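Local coordinates for variant surface glycoprotein MITat 1.13 (Trypanosoma brucei, PDB 6Z8H), which probably forms part of the dense surface coat that lets the parasite evade host immunity by switching among antigenically distinct variants, at residues R131-A136 and G158-A163; P188-T193 and D253-G258; H194-A199 and T227-S232; K233-T238 and K246-S251. All blocks are in the same frame, centred on the assembly; numbering follows the deposited sequence.

Interaction 1: R131-A136 and G158-A163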
loop_
_atom_site.group_PDB
_atom_site.type_symbol
_atom_site.label_atom_id
_atom_site.label_comp_id
_atom_site.label_asym_id
_atom_site.label_seq_id
_atom_site.Cartn_x
_atom_site.Cartn_y
_atom_site.Cartn_z
ATOM N N ARG A 131 -9.681 -28.816 3.858
ATOM C CA ARG A 131 -10.018 -30.148 4.418
ATOM C C ARG A 131 -11.473 -30.444 4.098
ATOM O O ARG A 131 -11.955 -31.372 4.665
ATOM C CB ARG A 131 -9.952 -30.231 5.943
ATOM C CG ARG A 131 -8.657 -29.882 6.653
ATOM C CD ARG A 131 -7.451 -30.714 6.326
ATOM N NE ARG A 131 -6.381 -30.624 7.310
ATOM C CZ ARG A 131 -6.497 -30.879 8.607
ATOM N NH1 ARG A 131 -7.652 -31.261 9.112
ATOM N NH2 ARG A 131 -5.465 -30.762 9.404
ATOM N N GLY A 132 -12.130 -29.671 3.252
ATOM C CA GLY A 132 -13.516 -29.881 2.928
ATOM C C GLY A 132 -14.456 -29.202 3.897
ATOM O O GLY A 132 -14.074 -28.425 4.780
ATOM N N LEU A 133 -15.736 -29.527 3.729
ATOM C CA LEU A 133 -16.807 -28.884 4.482
ATOM C C LEU A 133 -17.673 -29.926 5.201
ATOM O O LEU A 133 -18.866 -29.705 5.435
ATOM C CB LEU A 133 -17.654 -27.984 3.587
ATOM C CG LEU A 133 -17.070 -26.572 3.365
ATOM C CD1 LEU A 133 -17.897 -25.809 2.458
ATOM C CD2 LEU A 133 -16.935 -25.930 4.720
ATOM N N GLY A 134 -17.071 -31.047 5.600
ATOM C CA GLY A 134 -17.760 -32.002 6.456
ATOM C C GLY A 134 -18.779 -32.868 5.723
ATOM O O GLY A 134 -18.810 -32.981 4.488
ATOM N N GLU A 135 -19.684 -33.439 6.516
ATOM C CA GLU A 135 -20.593 -34.460 5.995
ATOM C C GLU A 135 -21.855 -34.526 6.841
ATOM O O GLU A 135 -21.902 -34.069 7.988
ATOM C CB GLU A 135 -19.903 -35.833 5.854
ATOM C CG GLU A 135 -19.219 -36.300 7.093
ATOM C CD GLU A 135 -18.236 -37.463 6.846
ATOM O OE1 GLU A 135 -18.217 -38.076 5.742
ATOM O OE2 GLU A 135 -17.459 -37.747 7.781
ATOM N N ALA A 136 -22.881 -35.123 6.242
ATOM C CA ALA A 136 -24.090 -35.545 6.941
ATOM C C ALA A 136 -24.121 -37.056 6.863
ATOM O O ALA A 136 -24.055 -37.602 5.769
ATOM C CB ALA A 136 -25.317 -34.983 6.242
ATOM N N GLY A 158 -20.632 -28.067 6.879
ATOM C CA GLY A 158 -20.516 -26.639 7.088
ATOM C C GLY A 158 -19.384 -26.223 7.985
ATOM O O GLY A 158 -19.165 -25.014 8.126
ATOM N N THR A 159 -18.647 -27.160 8.571
ATOM C CA THR A 159 -17.507 -26.811 9.409
ATOM C C THR A 159 -16.303 -26.487 8.535
ATOM O O THR A 159 -15.916 -27.289 7.678
ATOM C CB THR A 159 -17.132 -27.982 10.311
ATOM O OG1 THR A 159 -18.294 -28.466 10.996
ATOM C CG2 THR A 159 -16.113 -27.556 11.328
ATOM N N ILE A 160 -15.716 -25.308 8.742
ATOM C CA ILE A 160 -14.502 -24.925 8.044
ATOM C C ILE A 160 -13.289 -25.279 8.893
ATOM O O ILE A 160 -13.385 -25.463 10.102
ATOM C CB ILE A 160 -14.512 -23.429 7.619
ATOM C CG1 ILE A 160 -14.381 -22.492 8.823
ATOM C CG2 ILE A 160 -15.757 -23.143 6.821
ATOM C CD1 ILE A 160 -14.222 -21.015 8.505
ATOM N N HIS A 161 -12.107 -25.239 8.271
ATOM C CA HIS A 161 -10.856 -25.562 8.944
ATOM C C HIS A 161 -10.370 -24.325 9.677
ATOM O O HIS A 161 -10.298 -23.242 9.089
ATOM C CB HIS A 161 -9.819 -25.984 7.900
ATOM C CG HIS A 161 -8.478 -26.347 8.465
ATOM N ND1 HIS A 161 -8.295 -27.397 9.340
ATOM C CD2 HIS A 161 -7.249 -25.819 8.246
ATOM C CE1 HIS A 161 -7.013 -27.489 9.647
ATOM N NE2 HIS A 161 -6.357 -26.545 8.996
ATOM N N THR A 162 -10.033 -24.484 10.957
ATOM C CA THR A 162 -9.689 -23.358 11.816
ATOM C C THR A 162 -8.221 -23.278 12.229
ATOM O O THR A 162 -7.809 -22.256 12.786
ATOM C CB THR A 162 -10.554 -23.391 13.083
ATOM O OG1 THR A 162 -10.212 -24.535 13.869
ATOM C CG2 THR A 162 -12.031 -23.467 12.711
ATOM N N ALA A 163 -7.423 -24.304 11.992
ATOM C CA ALA A 163 -6.051 -24.275 12.477
ATOM C C ALA A 163 -5.216 -23.249 11.721
ATOM O O ALA A 163 -5.451 -22.957 10.543
ATOM C CB ALA A 163 -5.409 -25.650 12.325
#

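Interaction 2: P188-T193 and D253-G258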
loop_
_atom_site.group_PDB
_atom_site.type_symbol
_atom_site.label_atom_id
_atom_site.label_comp_id
_atom_site.label_asym_id
_atom_site.label_seq_id
_atom_site.Cartn_x
_atom_site.Cartn_y
_atom_site.Cartn_z
ATOM N N PRO A 188 0.756 -17.976 -9.331
ATOM C CA PRO A 188 0.218 -18.622 -8.128
ATOM C C PRO A 188 -0.919 -19.563 -8.501
ATOM O O PRO A 188 -1.696 -19.286 -9.420
ATOM C CB PRO A 188 -0.286 -17.442 -7.283
ATOM C CG PRO A 188 0.466 -16.246 -7.806
ATOM C CD PRO A 188 0.596 -16.514 -9.281
ATOM N N ALA A 189 -0.990 -20.693 -7.791
ATOM C CA ALA A 189 -1.934 -21.758 -8.110
ATOM C C ALA A 189 -3.344 -21.393 -7.667
ATOM O O ALA A 189 -3.548 -20.726 -6.652
ATOM C CB ALA A 189 -1.508 -23.080 -7.457
ATOM N N LYS A 190 -4.330 -21.893 -8.416
ATOM C CA LYS A 190 -5.726 -21.625 -8.097
ATOM C C LYS A 190 -6.235 -22.550 -6.998
ATOM O O LYS A 190 -7.105 -22.155 -6.219
ATOM C CB LYS A 190 -6.572 -21.809 -9.355
ATOM C CG LYS A 190 -6.996 -20.529 -10.052
ATOM C CD LYS A 190 -7.839 -20.863 -11.278
ATOM C CE LYS A 190 -8.826 -19.761 -11.588
ATOM N NZ LYS A 190 -9.319 -19.814 -12.997
ATOM N N LEU A 191 -5.657 -23.742 -6.905
ATOM C CA LEU A 191 -5.958 -24.741 -5.876
ATOM C C LEU A 191 -7.339 -25.413 -5.938
ATOM O O LEU A 191 -7.422 -26.641 -5.996
ATOM C CB LEU A 191 -5.723 -24.200 -4.461
ATOM C CG LEU A 191 -4.341 -23.552 -4.259
ATOM C CD1 LEU A 191 -4.299 -22.943 -2.877
ATOM C CD2 LEU A 191 -3.214 -24.555 -4.422
ATOM N N ILE A 192 -8.426 -24.653 -5.889
ATOM C CA ILE A 192 -9.782 -25.203 -5.891
ATOM C C ILE A 192 -10.505 -24.668 -7.119
ATOM O O ILE A 192 -10.604 -23.439 -7.308
ATOM C CB ILE A 192 -10.542 -24.862 -4.595
ATOM C CG1 ILE A 192 -9.858 -25.514 -3.389
ATOM C CG2 ILE A 192 -11.992 -25.271 -4.729
ATOM C CD1 ILE A 192 -10.473 -25.137 -2.039
ATOM N N THR A 193 -10.943 -25.586 -7.983
ATOM C CA THR A 193 -11.821 -25.279 -9.100
ATOM C C THR A 193 -13.163 -26.013 -9.068
ATOM O O THR A 193 -14.074 -25.627 -9.810
ATOM C CB THR A 193 -11.124 -25.622 -10.424
ATOM O OG1 THR A 193 -10.655 -26.976 -10.396
ATOM C CG2 THR A 193 -9.944 -24.750 -10.629
ATOM N N ASP A 253 -18.803 -26.555 -10.265
ATOM C CA ASP A 253 -17.766 -25.546 -10.412
ATOM C C ASP A 253 -17.654 -24.711 -9.141
ATOM O O ASP A 253 -18.661 -24.266 -8.580
ATOM C CB ASP A 253 -18.062 -24.641 -11.602
ATOM C CG ASP A 253 -17.871 -25.342 -12.921
ATOM O OD1 ASP A 253 -16.953 -26.181 -13.014
ATOM O OD2 ASP A 253 -18.639 -25.054 -13.865
ATOM N N ALA A 254 -16.421 -24.499 -8.691
ATOM C CA ALA A 254 -16.115 -23.762 -7.469
ATOM C C ALA A 254 -14.808 -22.994 -7.662
ATOM O O ALA A 254 -13.823 -23.156 -6.936
ATOM C CB ALA A 254 -16.040 -24.709 -6.273
ATOM N N ASP A 255 -14.808 -22.135 -8.661
ATOM C CA ASP A 255 -13.617 -21.301 -8.975
ATOM C C ASP A 255 -13.605 -20.067 -8.058
ATOM O O ASP A 255 -14.187 -19.068 -8.450
ATOM C CB ASP A 255 -13.630 -20.909 -10.435
ATOM C CG ASP A 255 -12.389 -20.146 -10.817
ATOM O OD1 ASP A 255 -11.564 -19.965 -9.953
ATOM O OD2 ASP A 255 -12.204 -19.919 -11.969
ATOM N N PHE A 256 -12.963 -20.167 -6.909
ATOM C CA PHE A 256 -12.970 -19.077 -5.937
ATOM C C PHE A 256 -12.068 -17.927 -6.362
ATOM O O PHE A 256 -12.460 -16.759 -6.284
ATOM C CB PHE A 256 -12.529 -19.595 -4.578
ATOM C CG PHE A 256 -13.597 -20.398 -3.866
ATOM C CD1 PHE A 256 -14.556 -19.741 -3.128
ATOM C CD2 PHE A 256 -13.650 -21.803 -3.935
ATOM C CE1 PHE A 256 -15.567 -20.455 -2.473
ATOM C CE2 PHE A 256 -14.637 -22.512 -3.254
ATOM C CZ PHE A 256 -15.597 -21.830 -2.532
ATOM N N LEU A 257 -10.856 -18.240 -6.814
ATOM C CA LEU A 257 -9.884 -17.185 -7.095
ATOM C C LEU A 257 -10.154 -16.481 -8.415
ATOM O O LEU A 257 -9.779 -15.308 -8.580
ATOM C CB LEU A 257 -8.468 -17.757 -7.134
ATOM C CG LEU A 257 -7.575 -17.586 -5.899
ATOM C CD1 LEU A 257 -6.292 -18.398 -6.038
ATOM C CD2 LEU A 257 -7.293 -16.144 -5.669
ATOM N N GLY A 258 -10.750 -17.166 -9.374
ATOM C CA GLY A 258 -10.894 -16.571 -10.690
ATOM C C GLY A 258 -9.540 -16.145 -11.208
ATOM O O GLY A 258 -8.573 -16.905 -11.178
HETATM O O HOH W 1 -9.924 -20.953 -6.661
HETATM O O HOH W 2 -14.279 -24.358 -12.054
#

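Interaction 3: H194-A199 and T227-S232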
loop_
_atom_site.group_PDB
_atom_site.type_symbol
_atom_site.label_atom_id
_atom_site.label_comp_id
_atom_site.label_asym_id
_atom_site.label_seq_id
_atom_site.Cartn_x
_atom_site.Cartn_y
_atom_site.Cartn_z
ATOM N N HIS A 194 -13.318 -27.053 -8.246
ATOM C CA HIS A 194 -14.513 -27.882 -8.253
ATOM C C HIS A 194 -14.872 -28.255 -6.828
ATOM O O HIS A 194 -13.996 -28.486 -5.985
ATOM C CB HIS A 194 -14.307 -29.160 -9.076
ATOM C CG HIS A 194 -14.131 -28.898 -10.535
ATOM N ND1 HIS A 194 -12.913 -28.569 -11.083
ATOM C CD2 HIS A 194 -15.020 -28.886 -11.556
ATOM C CE1 HIS A 194 -13.054 -28.379 -12.383
ATOM N NE2 HIS A 194 -14.321 -28.575 -12.697
ATOM N N GLY A 195 -16.170 -28.381 -6.598
ATOM C CA GLY A 195 -16.689 -28.964 -5.383
ATOM C C GLY A 195 -17.178 -30.358 -5.732
ATOM O O GLY A 195 -17.637 -30.593 -6.843
ATOM N N HIS A 196 -17.079 -31.291 -4.779
ATOM C CA HIS A 196 -17.372 -32.702 -5.007
ATOM C C HIS A 196 -18.410 -33.163 -4.009
ATOM O O HIS A 196 -18.246 -32.992 -2.796
ATOM C CB HIS A 196 -16.103 -33.537 -4.840
ATOM C CG HIS A 196 -14.980 -33.061 -5.698
ATOM N ND1 HIS A 196 -15.090 -32.950 -7.067
ATOM C CD2 HIS A 196 -13.716 -32.683 -5.391
ATOM C CE1 HIS A 196 -13.951 -32.494 -7.564
ATOM N NE2 HIS A 196 -13.102 -32.311 -6.566
ATOM N N LEU A 197 -19.433 -33.811 -4.529
ATOM C CA LEU A 197 -20.417 -34.467 -3.693
ATOM C C LEU A 197 -19.882 -35.871 -3.444
ATOM O O LEU A 197 -19.785 -36.671 -4.388
ATOM C CB LEU A 197 -21.749 -34.501 -4.424
ATOM C CG LEU A 197 -22.805 -35.424 -3.825
ATOM C CD1 LEU A 197 -23.074 -35.118 -2.359
ATOM C CD2 LEU A 197 -24.091 -35.334 -4.645
ATOM N N ASP A 198 -19.376 -36.108 -2.229
ATOM C CA ASP A 198 -18.893 -37.423 -1.809
ATOM C C ASP A 198 -20.049 -38.206 -1.203
ATOM O O ASP A 198 -20.843 -37.672 -0.421
ATOM C CB ASP A 198 -17.769 -37.306 -0.774
ATOM C CG ASP A 198 -16.493 -36.717 -1.354
ATOM O OD1 ASP A 198 -16.165 -36.997 -2.538
ATOM O OD2 ASP A 198 -15.819 -35.982 -0.602
ATOM N N ALA A 199 -20.160 -39.485 -1.580
ATOM C CA ALA A 199 -21.276 -40.301 -1.126
ATOM C C ALA A 199 -20.784 -41.664 -0.686
ATOM O O ALA A 199 -19.846 -42.218 -1.266
ATOM C CB ALA A 199 -22.324 -40.438 -2.229
ATOM N N THR A 227 -16.347 -31.992 -0.529
ATOM C CA THR A 227 -14.918 -31.690 -0.579
ATOM C C THR A 227 -14.635 -30.847 -1.814
ATOM O O THR A 227 -15.512 -30.587 -2.640
ATOM C CB THR A 227 -14.042 -32.953 -0.571
ATOM O OG1 THR A 227 -14.511 -33.819 -1.606
ATOM C CG2 THR A 227 -14.064 -33.627 0.788
ATOM N N PHE A 228 -13.386 -30.419 -1.934
ATOM C CA PHE A 228 -12.973 -29.512 -2.995
ATOM C C PHE A 228 -11.634 -29.989 -3.534
ATOM O O PHE A 228 -10.828 -30.562 -2.793
ATOM C CB PHE A 228 -12.814 -28.062 -2.505
ATOM C CG PHE A 228 -14.092 -27.420 -2.059
ATOM C CD1 PHE A 228 -14.985 -26.904 -2.981
ATOM C CD2 PHE A 228 -14.382 -27.305 -0.718
ATOM C CE1 PHE A 228 -16.172 -26.317 -2.581
ATOM C CE2 PHE A 228 -15.564 -26.693 -0.300
ATOM C CZ PHE A 228 -16.455 -26.197 -1.238
ATOM N N SER A 229 -11.373 -29.702 -4.812
ATOM C CA SER A 229 -10.070 -29.987 -5.405
ATOM C C SER A 229 -9.890 -29.148 -6.666
ATOM O O SER A 229 -10.740 -28.328 -7.032
ATOM C CB SER A 229 -9.899 -31.492 -5.692
ATOM O OG SER A 229 -10.424 -31.880 -6.965
ATOM N N GLY A 230 -8.758 -29.364 -7.323
ATOM C CA GLY A 230 -8.373 -28.690 -8.542
ATOM C C GLY A 230 -8.771 -29.398 -9.819
ATOM O O GLY A 230 -8.364 -28.963 -10.902
ATOM N N SER A 231 -9.580 -30.449 -9.743
ATOM C CA SER A 231 -9.979 -31.164 -10.943
ATOM C C SER A 231 -11.405 -31.672 -10.792
ATOM O O SER A 231 -11.841 -32.027 -9.694
ATOM C CB SER A 231 -9.080 -32.382 -11.186
ATOM O OG SER A 231 -7.720 -32.054 -11.096
ATOM N N SER A 232 -12.115 -31.748 -11.916
ATOM C CA SER A 232 -13.428 -32.383 -11.909
ATOM C C SER A 232 -13.299 -33.877 -11.618
ATOM O O SER A 232 -12.348 -34.535 -12.042
ATOM C CB SER A 232 -14.121 -32.161 -13.254
ATOM O OG SER A 232 -15.443 -32.638 -13.240
#

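Interaction 4: K233-T238 and K246-S251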
loop_
_atom_site.group_PDB
_atom_site.type_symbol
_atom_site.label_atom_id
_atom_site.label_comp_id
_atom_site.label_asym_id
_atom_site.label_seq_id
_atom_site.Cartn_x
_atom_site.Cartn_y
_atom_site.Cartn_z
ATOM N N LYS A 233 -14.294 -34.424 -10.912
ATOM C CA LYS A 233 -14.329 -35.839 -10.546
ATOM C C LYS A 233 -15.716 -36.429 -10.774
ATOM O O LYS A 233 -16.738 -35.800 -10.479
ATOM C CB LYS A 233 -13.934 -36.066 -9.060
ATOM C CG LYS A 233 -12.470 -35.741 -8.730
ATOM C CD LYS A 233 -12.232 -35.370 -7.254
ATOM C CE LYS A 233 -11.887 -36.561 -6.382
ATOM N NZ LYS A 233 -11.426 -36.164 -5.020
ATOM N N ASP A 234 -15.738 -37.659 -11.282
ATOM C CA ASP A 234 -16.968 -38.445 -11.334
ATOM C C ASP A 234 -16.542 -39.902 -11.172
ATOM O O ASP A 234 -16.098 -40.519 -12.142
ATOM C CB ASP A 234 -17.702 -38.227 -12.648
ATOM C CG ASP A 234 -19.066 -38.878 -12.659
ATOM O OD1 ASP A 234 -19.284 -39.792 -11.857
ATOM O OD2 ASP A 234 -19.918 -38.472 -13.472
ATOM N N GLU A 235 -16.672 -40.487 -9.985
ATOM C CA GLU A 235 -16.208 -41.868 -9.724
ATOM C C GLU A 235 -17.431 -42.767 -9.568
ATOM O O GLU A 235 -17.294 -43.824 -8.919
ATOM C CB GLU A 235 -15.321 -41.908 -8.479
ATOM C CG GLU A 235 -13.912 -41.394 -8.721
ATOM C CD GLU A 235 -13.089 -41.187 -7.461
ATOM O OE1 GLU A 235 -13.501 -40.366 -6.617
ATOM O OE2 GLU A 235 -12.040 -41.847 -7.327
ATOM N N SER A 236 -18.583 -42.377 -10.127
ATOM C CA SER A 236 -19.769 -43.204 -9.989
ATOM C C SER A 236 -19.584 -44.596 -10.599
ATOM O O SER A 236 -20.192 -45.570 -10.125
ATOM C CB SER A 236 -20.954 -42.458 -10.599
ATOM O OG SER A 236 -20.653 -41.991 -11.894
ATOM N N ALA A 237 -18.733 -44.721 -11.626
ATOM C CA ALA A 237 -18.574 -46.004 -12.302
ATOM C C ALA A 237 -18.147 -47.093 -11.322
ATOM O O ALA A 237 -18.702 -48.200 -11.323
ATOM C CB ALA A 237 -17.554 -45.858 -13.435
ATOM N N THR A 238 -17.141 -46.807 -10.493
ATOM C CA THR A 238 -16.735 -47.765 -9.468
ATOM C C THR A 238 -17.703 -47.742 -8.289
ATOM O O THR A 238 -17.973 -48.784 -7.677
ATOM C CB THR A 238 -15.307 -47.457 -9.002
ATOM O OG1 THR A 238 -15.103 -46.038 -8.944
ATOM C CG2 THR A 238 -14.297 -48.076 -9.955
ATOM N N LYS A 246 -16.303 -44.521 -0.028
ATOM C CA LYS A 246 -16.553 -43.102 -0.204
ATOM C C LYS A 246 -15.980 -42.664 -1.546
ATOM O O LYS A 246 -14.786 -42.852 -1.810
ATOM C CB LYS A 246 -15.917 -42.347 0.952
ATOM C CG LYS A 246 -16.267 -40.877 0.940
ATOM C CD LYS A 246 -15.682 -40.147 2.141
ATOM C CE LYS A 246 -14.166 -40.259 2.205
ATOM N NZ LYS A 246 -13.570 -39.383 3.265
ATOM N N ARG A 247 -16.838 -42.140 -2.418
ATOM C CA ARG A 247 -16.392 -41.660 -3.719
ATOM C C ARG A 247 -17.071 -40.346 -4.088
ATOM O O ARG A 247 -18.194 -40.061 -3.669
ATOM C CB ARG A 247 -16.677 -42.689 -4.824
ATOM C CG ARG A 247 -15.989 -44.029 -4.609
ATOM C CD ARG A 247 -14.510 -43.875 -4.741
ATOM N NE ARG A 247 -13.740 -45.129 -4.732
ATOM C CZ ARG A 247 -13.127 -45.633 -3.669
ATOM N NH1 ARG A 247 -13.304 -45.105 -2.468
ATOM N NH2 ARG A 247 -12.389 -46.727 -3.796
ATOM N N ALA A 248 -16.378 -39.567 -4.912
ATOM C CA ALA A 248 -16.914 -38.313 -5.432
ATOM C C ALA A 248 -17.795 -38.642 -6.631
ATOM O O ALA A 248 -17.288 -39.014 -7.698
ATOM C CB ALA A 248 -15.779 -37.376 -5.846
ATOM N N ILE A 249 -19.118 -38.562 -6.452
ATOM C CA ILE A 249 -20.052 -39.009 -7.483
ATOM C C ILE A 249 -20.587 -37.885 -8.360
ATOM O O ILE A 249 -21.292 -38.167 -9.341
ATOM C CB ILE A 249 -21.222 -39.811 -6.882
ATOM C CG1 ILE A 249 -22.113 -38.926 -6.007
ATOM C CG2 ILE A 249 -20.695 -40.996 -6.069
ATOM C CD1 ILE A 249 -23.382 -39.664 -5.530
ATOM N N HIS A 250 -20.300 -36.629 -8.038
ATOM C CA HIS A 250 -20.637 -35.519 -8.918
ATOM C C HIS A 250 -19.747 -34.344 -8.548
ATOM O O HIS A 250 -19.340 -34.202 -7.389
ATOM C CB HIS A 250 -22.112 -35.098 -8.809
ATOM C CG HIS A 250 -22.552 -34.164 -9.896
ATOM N ND1 HIS A 250 -23.019 -34.608 -11.116
ATOM C CD2 HIS A 250 -22.579 -32.811 -9.956
ATOM C CE1 HIS A 250 -23.299 -33.571 -11.884
ATOM N NE2 HIS A 250 -23.059 -32.468 -11.196
ATOM N N SER A 251 -19.458 -33.499 -9.537
ATOM C CA SER A 251 -18.640 -32.317 -9.315
ATOM C C SER A 251 -19.349 -31.079 -9.843
ATOM O O SER A 251 -20.069 -31.141 -10.844
ATOM C CB SER A 251 -17.273 -32.441 -10.007
ATOM O OG SER A 251 -16.443 -33.374 -9.339
#

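Interaction 1: R131-A136 and G158-A163
Leu133, His161 and Arg131 bury the most surface in this loop-to-loop packing, where the chain entering strand 135-139 meets the loop after its antiparallel neighbour, strand 152-155. Leu133 CD2 lies 3.7 Å from Ile160 CG2, and the two side chains lie alongside each other in the same direction. Leu133 CD2 also rests 3.4 Å from Thr159 O. The backbone of the same leucine supplies the one backbone bond, as Gly158 N donates to Leu133 O over 2.8 Å. The bond is fairly straight (158° at the hydrogen), but the donor stands above the carbonyl plane. At the other end, Arg131 bends at chi2 (-61°) and its chain passes over a face of the His161 ring. Arg131 CG makes a CH-pi contact there, 4.1 Å from the ring centroid. His161 CE1 in turn sits over the centre of the guanidinium, 3.6 Å from Arg131 CZ. The two planes are 41° apart, so the groups cross obliquely and do not stack flat. The His161 ring also meets His127 of helix 78-129 at a steep angle. Leu133 packs on Leu226 and Phe228 of strand 221-229, and on Leu133 of the second subunit.

Interaction 2: P188-T193 and D253-G258
An Asx motif centred on Asp255 shapes the loop that joins strand 247-253 to helix 260-273, and the chain running into strand 194-202 packs against it. Asp255 OD1 accepts from Gly258 N, three residues on, at 3.0 Å. That donor comes from above the carboxylate plane. The other oxygen faces residues 188-193: Lys190 NZ forms a salt bridge with Asp255 OD2 at 3.1 Å, on the syn lone pair. The lysine chain is extended beyond CG and crosses the aspartate obliquely.

The backbones join at Thr193, whose O accepts from Ala254 N at 2.8 Å. The donor stands 53° out of the carbonyl plane. Thr193 O takes a second bond from water 2, at 2.6 Å. Leu191 forms a gamma turn, with Ile192 N bonded to Lys190 O. Water 1 donates to Ile192 O at 2.7 Å and to Lys190 O, and accepts from Leu257 N.

Apolar contacts lie close by. Ile192 CG2 meets the edge of the Phe256 ring in its plane, 3.9 Å from Phe256 CD2. Leu257 CD1 lies against the carbonyl oxygens of Ala189 and Lys190, while Leu257 also packs on Val122 and Tyr123 of helix 78-129. Phe256 touches Ile160 of the second subunit.

Both Asp255 oxygens are thus bonded, one to a cation and one to an amide, which probably keeps the carboxylate ionised. Water 1 ties three backbone groups of the two loops together.

Interaction 3: H194-A199 and T227-S232
Residues 194-196 pair antiparallel with 227-229, the strand directions 141° apart: His194 with Ser229 and His196 with Thr227 are hydrogen-bonded pairs, and Gly195 with Phe228 is the non-hydrogen-bonded pair between them. The shortest backbone bond runs from His196 N to Thr227 O at 2.7 Å.

The histidines lie on the same face as Thr227 and Ser229. The His196 ring has Ser231 O and Ser229 CB at its edge, in plane. Its NE2 shares a hydrogen bond with Ser229 OG at 2.7 Å, and either atom could be the donor. ND1 bonds to Ser251 OG, so both ring nitrogens are engaged and the rotation of the ring is fixed. Ser229 OG also accepts from Ser231 N at 3.2 Å, an ST turn just where the strand ends. That turn carries Ser232 across the His194 ring. Ser232 CB makes a CH-pi contact over its face, 3.9 Å from the centroid.

Thr227 OG1 sits between the backbone N and the carbonyl carbon (chi1 52°). From there Thr227 OG1 donates to Asp198 OD2 at 2.7 Å, from above the carboxylate plane. On the opposite face Gly195 has no side chain, and Phe228 CD1 comes within 3.6 Å of Gly195 CA. Phe228 also packs on Ile192 and Ala254.

This is antiparallel pairing of two neighbouring, twisted strands, 194-202 and 221-229, in a five-stranded sheet.

Interaction 4: K233-T238 and K246-S251
The Arg247 guanidinium has Lys246 O in its plane and the Glu235 carboxylate well out of it. Arg247 NH1 donates to Lys246 O at 2.8 Å. Glu235 OE2 stays 4.5 Å from Arg247 NE and is not aimed at by any guanidinium hydrogen, so any attraction is probably electrostatic at a distance. The planes of these groups are 25° apart, while the side chains cross at about a right angle. On the other carboxylate, Asp234 OD1 holds two donors. Ser236 OG donates to the syn lone pair of Asp234 OD1, at 2.6 Å. Ser236 N donates to Asp234 OD1 at 3.2 Å. This second donor comes in nearly along the axis of the carboxylate bond.

This is an Asx turn leading into helix 236-239, with Glu235 at the N-cap position. The turn lies along strand 247-253, the outermost strand on its side of the five-stranded antiparallel sheet within this chain. Glu235 N donates to Ala248 O at 2.8 Å, nearly along the C=O axis. In return Ala248 N makes a weak bond to Glu235 OE1 at 3.4 Å. Ser251 OG donates to Lys233 O at 2.7 Å, in the carbonyl plane and on a lone pair. The methyl Ala248 CB packs 3.9 Å from Lys233 CB. His250 points the other way and bonds through ND1 to Lys149 of the second subunit.

Interactions 1, 3 and 4 all reach the five-stranded sheet, while interaction 2 joins the loop before strand 194-202 to the loop after strand 247-253, beside the long helices. Interaction 3 is the surface contact of the set; the other three are partly buried. Chemistry follows place. Interaction 3 has strand pairing, interaction 4 fastens a turn to an outer strand, interaction 1 relies on ring and methyl packing, and interaction 2 uses a salt bridge and water. Phe228 of interaction 3 meets Leu133 of interaction 1 and Ile192 of interaction 2. His196 and Ser251 tie interaction 3 to interaction 4, through neighbouring strands 194-202 and 247-253. All four touch the second subunit.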